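Long-range contacts in alcohol dehydrogenase (Aeropyrum pernix, PDB 1H2B), which probably oxidises alcohols with NAD+ as hydride acceptor, working at a zinc ion in the cleft between its catalytic and nucleotide-binding domains: residues Ala19-Tyr24 with Tyr75-Glu80; Val193-Leu198 with Val214-Val219. All blocks are in the same frame, centred on the assembly; numbering follows the deposited sequence.

Contact 1: residues Ala19-Tyr24 with Tyr75-Glu80; sequences ARLHEY and YTLGHE. With ZN (zinc ion), chain J; OCA (octanoic acid (caprylic acid)), chain H.
Strands 17-21 and 75-76 pair in a short antiparallel sheet through Leu21 and Tyr75, and the chain runs on to His79, a ligand of the zinc that also binds octanoate. Leu21 N bonds Tyr75 O at 2.9 Å, and a longer return bond runs from Tyr75 N to Leu21 O at 3.3 Å. A third backbone hydrogen bond, from Leu77 N to Ala19 O, extends the pairing past the strand. On the face of Arg20 and Thr76, the arginine chain bends at chi3 (86°) and NE donates a hydrogen bond at 2.9 Å to Thr76 OG1, which lies 18° out of the guanidinium plane; NH2 also makes a salt bridge with Asp134. A beta-branched threonine suits a strand and still offers its hydroxyl. On the other face Leu21 CB packs at 4.0 Å against Leu77 CD2, and a water links Tyr75 OH, 3.0 Å away, to Tyr24 OH. At the phi of Gly78 (117°) a CB would press on Leu77 O, so glycine fits; His79 NE2 then binds zinc at 2.1 Å. With Cys54, Asp168 and octanoate O1 this makes a Cys-His-Asp site consistent with the family's catalytic zinc, where cysteine often replaces the aspartate.

Contact 2: residues Val193-Leu198 with Val214-Val219; sequences VGVGGL and VIALDV. With NAJ (nicotinamide-adenine-dinucleotide (acidic form)), chain I.
One carboxylate oxygen, Asp218 OD1, holds both the protein backbone and the cofactor: it accepts Val195 N at 2.7 Å through its anti lone pair and the adenosine ribose hydroxyl O3B of the dinucleotide at 2.8 Å. This is the nucleotide-binding corner of a Rossmann fold, where strand 189-193, helix 197-209 and strand 213-218 make a beta-alpha-beta unit with a glycine-rich turn. The second oxygen, Asp218 OD2, takes the ribose O2B at 2.6 Å and is met on its anti side by Val219 N. CG of Asp218 stands anti to its own backbone N (chi1 -151°), which carries the carboxylate to the ribose diol. An alanine here would probably leave both ribose hydroxyls, Val195 N and Val219 N without their acceptor, loosening the adenosine half of the cofactor and the turn alike. An acid at this strand end is the usual mark of NAD preference, since it would be expected to repel a 2'-phosphate.

Gly194 N continues the parallel pairing through its bond to Leu217 O. Beside this bond, CG2 of Val193 meets CD2 of Leu217, while CG1 of Val193 approaches C2A of the adenine. Val195 turns its CG2 the other way, 3.9 Å from Ala216 CB, a small residue consistent with the close approach of helix 221-229, whose Ala227 touches both. Glycine suits Gly194, where at phi 100° a CB would press on Val193 O and crowd O4B, and Gly196, where it would run into O5B. At the start of the helix, where the dipole probably favours phosphate, Gly197 N binds O2A at 2.9 Å, and Leu198 N points almost straight at O2N, with an N-H...O angle of 176°.

From the N terminus, strand 17-21 comes first, and contact 1 closes a loop of 50 residues when strand 75-76 pairs with it; strand 44-52 and helix 55-61 lie within that loop. The chain then builds more of the catalytic domain before entering the parallel sheet, where contact 2 closes a much shorter loop of 15 residues, most of them in helix 197-209. The two loops are in series, neither nesting nor crossing. The centres of contact 1 and contact 2 lie about 27 Å apart, and the nearest atoms of contact 1 and contact 2 are about 6 Å apart, without touching. Contact 1 belongs to the zinc side and contact 2 to the cofactor side, and Arg354 spans the two, pairing with Glu80 and bonding the dinucleotide.

Contact 1: residues Ala19-Tyr24 with Tyr75-Glu80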
ATOM      1  N   ALA B  19      38.255 -10.781  18.845  1.00 21.23           N
ATOM      2  CA  ALA B  19      37.574 -11.956  19.419  1.00 22.83           C
ATOM      3  C   ALA B  19      37.087 -12.840  18.285  1.00 23.24           C
ATOM      4  O   ALA B  19      36.225 -12.429  17.473  1.00 23.78           O
ATOM      5  CB  ALA B  19      36.411 -11.508  20.307  1.00 23.27           C
ATOM      6  N   ARG B  20      37.656 -14.051  18.178  1.00 22.03           N
ATOM      7  CA  ARG B  20      37.438 -14.882  16.994  1.00 23.25           C
ATOM      8  C   ARG B  20      36.885 -16.240  17.286  1.00 26.26           C
ATOM      9  O   ARG B  20      37.250 -16.865  18.282  1.00 27.37           O
ATOM     10  CB  ARG B  20      38.710 -15.030  16.181  1.00 26.20           C
ATOM     11  CG  ARG B  20      39.469 -13.720  16.056  1.00 29.51           C
ATOM     12  CD  ARG B  20      40.562 -13.811  15.047  1.00 25.04           C
ATOM     13  NE  ARG B  20      40.089 -13.527  13.694  1.00 27.55           N
ATOM     14  CZ  ARG B  20      40.703 -13.927  12.593  1.00 32.61           C
ATOM     15  NH1 ARG B  20      41.826 -14.664  12.652  1.00 28.96           N
ATOM     16  NH2 ARG B  20      40.203 -13.592  11.430  1.00 28.73           N
ATOM     17  N   LEU B  21      35.990 -16.667  16.409  1.00 25.14           N
ATOM     18  CA  LEU B  21      35.396 -17.989  16.447  1.00 27.50           C
ATOM     19  C   LEU B  21      36.315 -18.942  15.692  1.00 28.03           C
ATOM     20  O   LEU B  21      36.465 -18.815  14.486  1.00 28.05           O
ATOM     21  CB  LEU B  21      34.008 -17.968  15.781  1.00 27.33           C
ATOM     22  CG  LEU B  21      33.093 -19.185  15.929  1.00 32.67           C
ATOM     23  CD1 LEU B  21      31.704 -18.770  15.504  1.00 25.31           C
ATOM     24  CD2 LEU B  21      33.538 -20.382  15.097  1.00 35.10           C
ATOM     25  N   HIS B  22      36.920 -19.887  16.420  1.00 31.66           N
ATOM     26  CA  HIS B  22      37.703 -20.980  15.820  1.00 33.94           C
ATOM     27  C   HIS B  22      36.950 -22.290  15.807  1.00 34.15           C
ATOM     28  O   HIS B  22      37.077 -23.063  14.872  1.00 36.25           O
ATOM     29  CB  HIS B  22      39.001 -21.220  16.588  1.00 34.40           C
ATOM     30  CG  HIS B  22      40.039 -20.167  16.382  1.00 38.17           C
ATOM     31  ND1 HIS B  22      41.160 -20.369  15.608  1.00 36.70           N
ATOM     32  CD2 HIS B  22      40.130 -18.900  16.856  1.00 43.88           C
ATOM     33  CE1 HIS B  22      41.907 -19.280  15.628  1.00 43.15           C
ATOM     34  NE2 HIS B  22      41.301 -18.372  16.374  1.00 39.98           N
ATOM     35  N   GLU B  23      36.181 -22.537  16.860  1.00 33.95           N
ATOM     36  CA  GLU B  23      35.414 -23.759  16.988  1.00 33.52           C
ATOM     37  C   GLU B  23      34.066 -23.447  17.607  1.00 30.65           C
ATOM     38  O   GLU B  23      33.991 -22.674  18.569  1.00 31.01           O
ATOM     39  CB  GLU B  23      36.131 -24.766  17.906  1.00 36.34           C
ATOM     40  CG  GLU B  23      37.641 -24.845  17.755  1.00 42.50           C
ATOM     41  CD  GLU B  23      38.322 -25.469  18.960  1.00 48.55           C
ATOM     42  OE1 GLU B  23      39.127 -24.776  19.628  1.00 45.60           O
ATOM     43  OE2 GLU B  23      38.057 -26.662  19.232  1.00 52.29           O
ATOM     44  N   TYR B  24      33.042 -24.109  17.088  1.00 31.22           N
ATOM     45  CA  TYR B  24      31.682 -24.006  17.618  1.00 31.86           C
ATOM     46  C   TYR B  24      31.578 -24.617  19.006  1.00 36.26           C
ATOM     47  O   TYR B  24      32.327 -25.552  19.334  1.00 34.93           O
ATOM     48  CB  TYR B  24      30.688 -24.635  16.650  1.00 31.86           C
ATOM     49  CG  TYR B  24      30.685 -23.934  15.312  1.00 31.53           C
ATOM     50  CD1 TYR B  24      31.141 -24.555  14.157  1.00 30.19           C
ATOM     51  CD2 TYR B  24      30.252 -22.603  15.208  1.00 27.31           C
ATOM     52  CE1 TYR B  24      31.144 -23.889  12.922  1.00 33.88           C
ATOM     53  CE2 TYR B  24      30.258 -21.949  14.013  1.00 25.60           C
ATOM     54  CZ  TYR B  24      30.697 -22.560  12.866  1.00 25.19           C
ATOM     55  OH  TYR B  24      30.686 -21.882  11.672  1.00 31.90           O
ATOM     56  N   TYR B  75      37.123 -16.614  12.182  1.00 31.45           N
ATOM     57  CA  TYR B  75      36.761 -15.235  11.849  1.00 24.99           C
ATOM     58  C   TYR B  75      36.299 -14.471  13.064  1.00 24.07           C
ATOM     59  O   TYR B  75      35.847 -15.040  14.064  1.00 21.55           O
ATOM     60  CB  TYR B  75      35.709 -15.159  10.744  1.00 28.17           C
ATOM     61  CG  TYR B  75      34.302 -15.632  11.074  1.00 26.78           C
ATOM     62  CD1 TYR B  75      33.247 -14.721  11.196  1.00 24.31           C
ATOM     63  CD2 TYR B  75      34.014 -16.991  11.198  1.00 25.81           C
ATOM     64  CE1 TYR B  75      31.935 -15.162  11.436  1.00 26.12           C
ATOM     65  CE2 TYR B  75      32.731 -17.429  11.440  1.00 25.90           C
ATOM     66  CZ  TYR B  75      31.690 -16.515  11.562  1.00 29.80           C
ATOM     67  OH  TYR B  75      30.412 -16.995  11.780  1.00 27.56           O
ATOM     68  N   THR B  76      36.419 -13.150  12.965  1.00 20.37           N
ATOM     69  CA  THR B  76      36.114 -12.266  14.061  1.00 18.53           C
ATOM     70  C   THR B  76      34.617 -11.948  14.046  1.00 16.75           C
ATOM     71  O   THR B  76      34.052 -11.640  12.995  1.00 18.57           O
ATOM     72  CB  THR B  76      36.877 -10.979  13.823  1.00 19.27           C
ATOM     73  OG1 THR B  76      38.276 -11.289  13.880  1.00 19.13           O
ATOM     74  CG2 THR B  76      36.662  -9.972  14.942  1.00 15.60           C
ATOM     75  N   LEU B  77      33.997 -12.055  15.216  1.00 17.99           N
ATOM     76  CA  LEU B  77      32.548 -11.769  15.263  1.00 18.31           C
ATOM     77  C   LEU B  77      32.342 -10.266  15.466  1.00 16.34           C
ATOM     78  O   LEU B  77      33.298  -9.496  15.656  1.00 16.44           O
ATOM     79  CB  LEU B  77      31.862 -12.563  16.387  1.00 18.72           C
ATOM     80  CG  LEU B  77      31.786 -14.092  16.276  1.00 23.79           C
ATOM     81  CD1 LEU B  77      30.562 -14.644  17.081  1.00 23.34           C
ATOM     82  CD2 LEU B  77      31.935 -14.716  14.921  1.00 26.61           C
ATOM     83  N   GLY B  78      31.072  -9.861  15.436  1.00 14.82           N
ATOM     84  CA  GLY B  78      30.629  -8.508  15.832  1.00 15.04           C
ATOM     85  C   GLY B  78      30.007  -7.789  14.644  1.00 14.68           C
ATOM     86  O   GLY B  78      30.740  -7.344  13.748  1.00 15.92           O
ATOM     87  N   HIS B  79      28.684  -7.625  14.645  1.00 14.91           N
ATOM     88  CA  HIS B  79      28.011  -7.029  13.478  1.00 13.75           C
ATOM     89  C   HIS B  79      27.149  -5.811  13.831  1.00 13.97           C
ATOM     90  O   HIS B  79      26.289  -5.396  13.026  1.00 16.34           O
ATOM     91  CB  HIS B  79      27.136  -8.082  12.758  1.00 13.96           C
ATOM     92  CG  HIS B  79      26.134  -8.730  13.664  1.00 14.36           C
ATOM     93  ND1 HIS B  79      26.442  -9.834  14.437  1.00 14.74           N
ATOM     94  CD2 HIS B  79      24.816  -8.470  13.875  1.00 16.68           C
ATOM     95  CE1 HIS B  79      25.365 -10.187  15.122  1.00 18.96           C
ATOM     96  NE2 HIS B  79      24.374  -9.368  14.819  1.00 16.16           N
ATOM     97  N   GLU B  80      27.445  -5.192  14.953  1.00 13.55           N
ATOM     98  CA  GLU B  80      26.647  -4.087  15.470  1.00 13.28           C
ATOM     99  C   GLU B  80      27.605  -2.992  15.887  1.00 15.14           C
ATOM    100  O   GLU B  80      27.939  -2.789  17.056  1.00 14.93           O
ATOM    101  CB  GLU B  80      25.745  -4.615  16.618  1.00 13.08           C
ATOM    102  CG  GLU B  80      24.791  -3.573  17.178  1.00 16.13           C
ATOM    103  CD  GLU B  80      23.822  -4.219  18.147  1.00 16.82           C
ATOM    104  OE1 GLU B  80      24.152  -4.234  19.340  1.00 17.25           O
ATOM    105  OE2 GLU B  80      22.769  -4.716  17.701  1.00 15.73           O
TER
HETATM  106 ZN    ZN J1362      22.393  -9.383  15.415  1.00 17.64          ZN
HETATM  107  C1  OCA H1360      21.534 -10.497  12.851  1.00 21.45           C
HETATM  108  C2  OCA H1360      21.053 -11.690  12.013  1.00 22.77           C
HETATM  109  C3  OCA H1360      21.215 -11.406  10.510  1.00 26.84           C
HETATM  110  C4  OCA H1360      21.134 -12.632   9.615  1.00 25.42           C
HETATM  111  C5  OCA H1360      21.490 -12.234   8.184  1.00 26.38           C
HETATM  112  C6  OCA H1360      21.207 -13.370   7.204  1.00 28.97           C
HETATM  113  C7  OCA H1360      21.444 -12.993   5.745  1.00 31.84           C
HETATM  114  C8  OCA H1360      21.138 -14.191   4.864  1.00 35.15           C
HETATM  115  O1  OCA H1360      21.651 -10.608  14.103  1.00 19.71           O
HETATM  116  O2  OCA H1360      21.781  -9.403  12.301  1.00 19.16           O
HETATM  117  O   HOH W   1      29.086 -19.668  11.749  1.00 28.56           O

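Contact 2: residues Val193-Leu198 with Val214-Val219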
ATOM      1  N   VAL B 193       6.914  -9.301  21.990  1.00 12.37           N
ATOM      2  CA  VAL B 193       7.286 -10.444  22.816  1.00 15.54           C
ATOM      3  C   VAL B 193       8.797 -10.527  22.882  1.00 14.47           C
ATOM      4  O   VAL B 193       9.451 -10.747  21.851  1.00 14.81           O
ATOM      5  CB  VAL B 193       6.714 -11.736  22.187  1.00 15.35           C
ATOM      6  CG1 VAL B 193       7.165 -12.963  23.001  1.00 17.05           C
ATOM      7  CG2 VAL B 193       5.198 -11.638  22.062  1.00 16.06           C
ATOM      8  N   GLY B 194       9.356 -10.352  24.105  1.00 14.39           N
ATOM      9  CA  GLY B 194      10.786 -10.342  24.294  1.00 14.61           C
ATOM     10  C   GLY B 194      11.299  -8.938  24.399  1.00 15.25           C
ATOM     11  O   GLY B 194      11.466  -8.292  23.366  1.00 15.39           O
ATOM     12  N   VAL B 195      11.497  -8.468  25.637  1.00 15.02           N
ATOM     13  CA  VAL B 195      11.965  -7.102  25.881  1.00 14.90           C
ATOM     14  C   VAL B 195      13.476  -7.154  26.047  1.00 16.74           C
ATOM     15  O   VAL B 195      14.029  -6.780  27.096  1.00 18.59           O
ATOM     16  CB  VAL B 195      11.240  -6.447  27.093  1.00 14.31           C
ATOM     17  CG1 VAL B 195      11.643  -4.934  27.224  1.00 15.23           C
ATOM     18  CG2 VAL B 195       9.734  -6.571  26.959  1.00 15.04           C
ATOM     19  N   GLY B 196      14.115  -7.635  24.976  1.00 14.79           N
ATOM     20  CA  GLY B 196      15.547  -7.848  24.960  1.00 15.41           C
ATOM     21  C   GLY B 196      16.288  -6.733  24.270  1.00 16.68           C
ATOM     22  O   GLY B 196      15.828  -5.587  24.256  1.00 16.94           O
ATOM     23  N   GLY B 197      17.442  -7.055  23.692  1.00 15.32           N
ATOM     24  CA  GLY B 197      18.209  -6.001  23.028  1.00 13.71           C
ATOM     25  C   GLY B 197      17.414  -5.382  21.891  1.00 14.65           C
ATOM     26  O   GLY B 197      17.338  -4.160  21.770  1.00 16.27           O
ATOM     27  N   LEU B 198      16.790  -6.226  21.054  1.00 14.80           N
ATOM     28  CA  LEU B 198      15.905  -5.710  20.030  1.00 14.48           C
ATOM     29  C   LEU B 198      14.555  -5.239  20.635  1.00 14.13           C
ATOM     30  O   LEU B 198      14.061  -4.143  20.305  1.00 13.58           O
ATOM     31  CB  LEU B 198      15.607  -6.803  18.997  1.00 14.21           C
ATOM     32  CG  LEU B 198      16.612  -6.908  17.886  1.00 12.17           C
ATOM     33  CD1 LEU B 198      17.937  -7.490  18.370  1.00 15.11           C
ATOM     34  CD2 LEU B 198      15.971  -7.759  16.791  1.00 15.91           C
ATOM     35  N   VAL B 214       0.160  -1.075  23.504  1.00 18.19           N
ATOM     36  CA  VAL B 214       1.349  -1.932  23.488  1.00 16.77           C
ATOM     37  C   VAL B 214       1.324  -2.877  24.687  1.00 18.20           C
ATOM     38  O   VAL B 214       1.285  -2.435  25.849  1.00 17.79           O
ATOM     39  CB  VAL B 214       2.617  -1.095  23.520  1.00 17.03           C
ATOM     40  CG1 VAL B 214       3.842  -2.008  23.582  1.00 17.10           C
ATOM     41  CG2 VAL B 214       2.664  -0.193  22.272  1.00 14.90           C
ATOM     42  N   ILE B 215       1.319  -4.185  24.425  1.00 15.57           N
ATOM     43  CA  ILE B 215       1.388  -5.204  25.499  1.00 15.90           C
ATOM     44  C   ILE B 215       2.781  -5.869  25.375  1.00 16.25           C
ATOM     45  O   ILE B 215       3.087  -6.468  24.308  1.00 15.88           O
ATOM     46  CB  ILE B 215       0.301  -6.283  25.326  1.00 16.03           C
ATOM     47  CG1 ILE B 215      -1.120  -5.643  25.294  1.00 16.18           C
ATOM     48  CG2 ILE B 215       0.413  -7.349  26.460  1.00 18.12           C
ATOM     49  CD1 ILE B 215      -2.206  -6.609  24.827  1.00 18.52           C
ATOM     50  N   ALA B 216       3.635  -5.754  26.390  1.00 14.85           N
ATOM     51  CA  ALA B 216       5.009  -6.311  26.273  1.00 13.96           C
ATOM     52  C   ALA B 216       5.076  -7.576  27.107  1.00 16.45           C
ATOM     53  O   ALA B 216       4.597  -7.586  28.279  1.00 17.03           O
ATOM     54  CB  ALA B 216       6.059  -5.327  26.759  1.00 15.46           C
ATOM     55  N   LEU B 217       5.694  -8.626  26.549  1.00 14.40           N
ATOM     56  CA  LEU B 217       5.847  -9.912  27.244  1.00 14.64           C
ATOM     57  C   LEU B 217       7.302 -10.212  27.491  1.00 16.05           C
ATOM     58  O   LEU B 217       8.156 -10.004  26.625  1.00 15.42           O
ATOM     59  CB  LEU B 217       5.302 -11.039  26.351  1.00 14.91           C
ATOM     60  CG  LEU B 217       3.783 -11.273  26.500  1.00 15.01           C
ATOM     61  CD1 LEU B 217       2.986 -10.071  26.068  1.00 15.74           C
ATOM     62  CD2 LEU B 217       3.331 -12.477  25.666  1.00 16.95           C
ATOM     63  N   ASP B 218       7.593 -10.713  28.696  1.00 14.90           N
ATOM     64  CA  ASP B 218       8.930 -11.252  28.975  1.00 13.39           C
ATOM     65  C   ASP B 218       8.795 -12.195  30.125  1.00 15.03           C
ATOM     66  O   ASP B 218       7.703 -12.448  30.583  1.00 16.36           O
ATOM     67  CB  ASP B 218       9.935 -10.125  29.261  1.00 16.77           C
ATOM     68  CG  ASP B 218      11.334 -10.498  28.882  1.00 17.74           C
ATOM     69  OD1 ASP B 218      11.880  -9.983  27.874  1.00 17.17           O
ATOM     70  OD2 ASP B 218      11.984 -11.382  29.529  1.00 20.04           O
ATOM     71  N   VAL B 219       9.929 -12.725  30.573  1.00 17.66           N
ATOM     72  CA  VAL B 219       9.939 -13.745  31.622  1.00 17.20           C
ATOM     73  C   VAL B 219      10.806 -13.357  32.801  1.00 20.92           C
ATOM     74  O   VAL B 219      11.053 -14.200  33.692  1.00 24.37           O
ATOM     75  CB  VAL B 219      10.410 -15.082  31.047  1.00 17.34           C
ATOM     76  CG1 VAL B 219       9.324 -15.643  30.072  1.00 18.73           C
ATOM     77  CG2 VAL B 219      11.823 -14.960  30.359  1.00 17.14           C
TER
HETATM   78  PA  NAJ I1361      18.057 -11.003  23.845  1.00 17.71           P
HETATM   79  O1A NAJ I1361      18.687 -12.225  24.453  1.00 18.35           O
HETATM   80  O2A NAJ I1361      18.599  -9.612  24.214  1.00 17.12           O
HETATM   81  O5B NAJ I1361      16.512 -10.871  24.226  1.00 17.76           O
HETATM   82  C5B NAJ I1361      15.637 -12.006  24.290  1.00 17.01           C
HETATM   83  C4B NAJ I1361      14.552 -11.583  25.265  1.00 15.34           C
HETATM   84  O4B NAJ I1361      13.528 -12.597  25.215  1.00 14.23           O
HETATM   85  C3B NAJ I1361      15.040 -11.429  26.705  1.00 15.86           C
HETATM   86  O3B NAJ I1361      14.603 -10.190  27.288  1.00 18.05           O
HETATM   87  C2B NAJ I1361      14.383 -12.658  27.318  1.00 17.90           C
HETATM   88  O2B NAJ I1361      14.166 -12.558  28.735  1.00 18.14           O
HETATM   89  C1B NAJ I1361      13.066 -12.800  26.544  1.00 16.05           C
HETATM   90  N9A NAJ I1361      12.453 -14.126  26.602  1.00 17.34           N
HETATM   91  C8A NAJ I1361      13.039 -15.396  26.690  1.00 19.14           C
HETATM   92  N7A NAJ I1361      12.061 -16.342  26.679  1.00 17.28           N
HETATM   93  C5A NAJ I1361      10.863 -15.694  26.595  1.00 16.16           C
HETATM   94  C6A NAJ I1361       9.559 -16.122  26.549  1.00 17.04           C
HETATM   95  N6A NAJ I1361       9.211 -17.414  26.633  1.00 17.61           N
HETATM   96  N1A NAJ I1361       8.569 -15.188  26.390  1.00 15.51           N
HETATM   97  C2A NAJ I1361       8.835 -13.831  26.348  1.00 14.92           C
HETATM   98  N3A NAJ I1361      10.120 -13.420  26.420  1.00 13.16           N
HETATM   99  C4A NAJ I1361      11.113 -14.339  26.546  1.00 15.34           C
HETATM  100  O3  NAJ I1361      18.088 -11.233  22.273  1.00 16.09           O
HETATM  101  PN  NAJ I1361      18.245 -10.152  21.085  1.00 15.94           P
HETATM  102  O1N NAJ I1361      19.656  -9.910  20.807  1.00 15.80           O
HETATM  103  O2N NAJ I1361      17.340  -9.014  21.337  1.00 15.31           O
HETATM  104  O5D NAJ I1361      17.740 -11.053  19.855  1.00 14.60           O
HETATM  105  C5D NAJ I1361      16.367 -11.436  19.830  1.00 15.36           C
HETATM  106  C4D NAJ I1361      16.164 -12.497  18.760  1.00 14.07           C
HETATM  107  O4D NAJ I1361      16.255 -11.852  17.478  1.00 15.72           O
HETATM  108  C3D NAJ I1361      17.246 -13.576  18.740  1.00 13.51           C
HETATM  109  O3D NAJ I1361      16.664 -14.780  18.208  1.00 15.30           O
HETATM  110  C2D NAJ I1361      18.264 -13.022  17.733  1.00 16.56           C
HETATM  111  O2D NAJ I1361      19.115 -13.971  17.155  1.00 16.12           O
HETATM  112  C1D NAJ I1361      17.268 -12.453  16.707  1.00 14.56           C
HETATM  113  N1N NAJ I1361      17.757 -11.492  15.719  1.00 14.82           N
HETATM  114  C2N NAJ I1361      17.064 -11.435  14.546  1.00 14.47           C
HETATM  115  C3N NAJ I1361      17.421 -10.507  13.583  1.00 13.13           C
HETATM  116  C7N NAJ I1361      16.697 -10.493  12.276  1.00 14.95           C
HETATM  117  O7N NAJ I1361      17.172  -9.618  11.374  1.00 14.75           O
HETATM  118  N7N NAJ I1361      15.608 -11.211  11.984  1.00 13.75           N
HETATM  119  C4N NAJ I1361      18.488  -9.570  13.783  1.00 16.75           C
HETATM  120  C5N NAJ I1361      19.043  -9.570  15.094  1.00 16.34           C
HETATM  121  C6N NAJ I1361      18.703 -10.537  16.021  1.00 16.13           C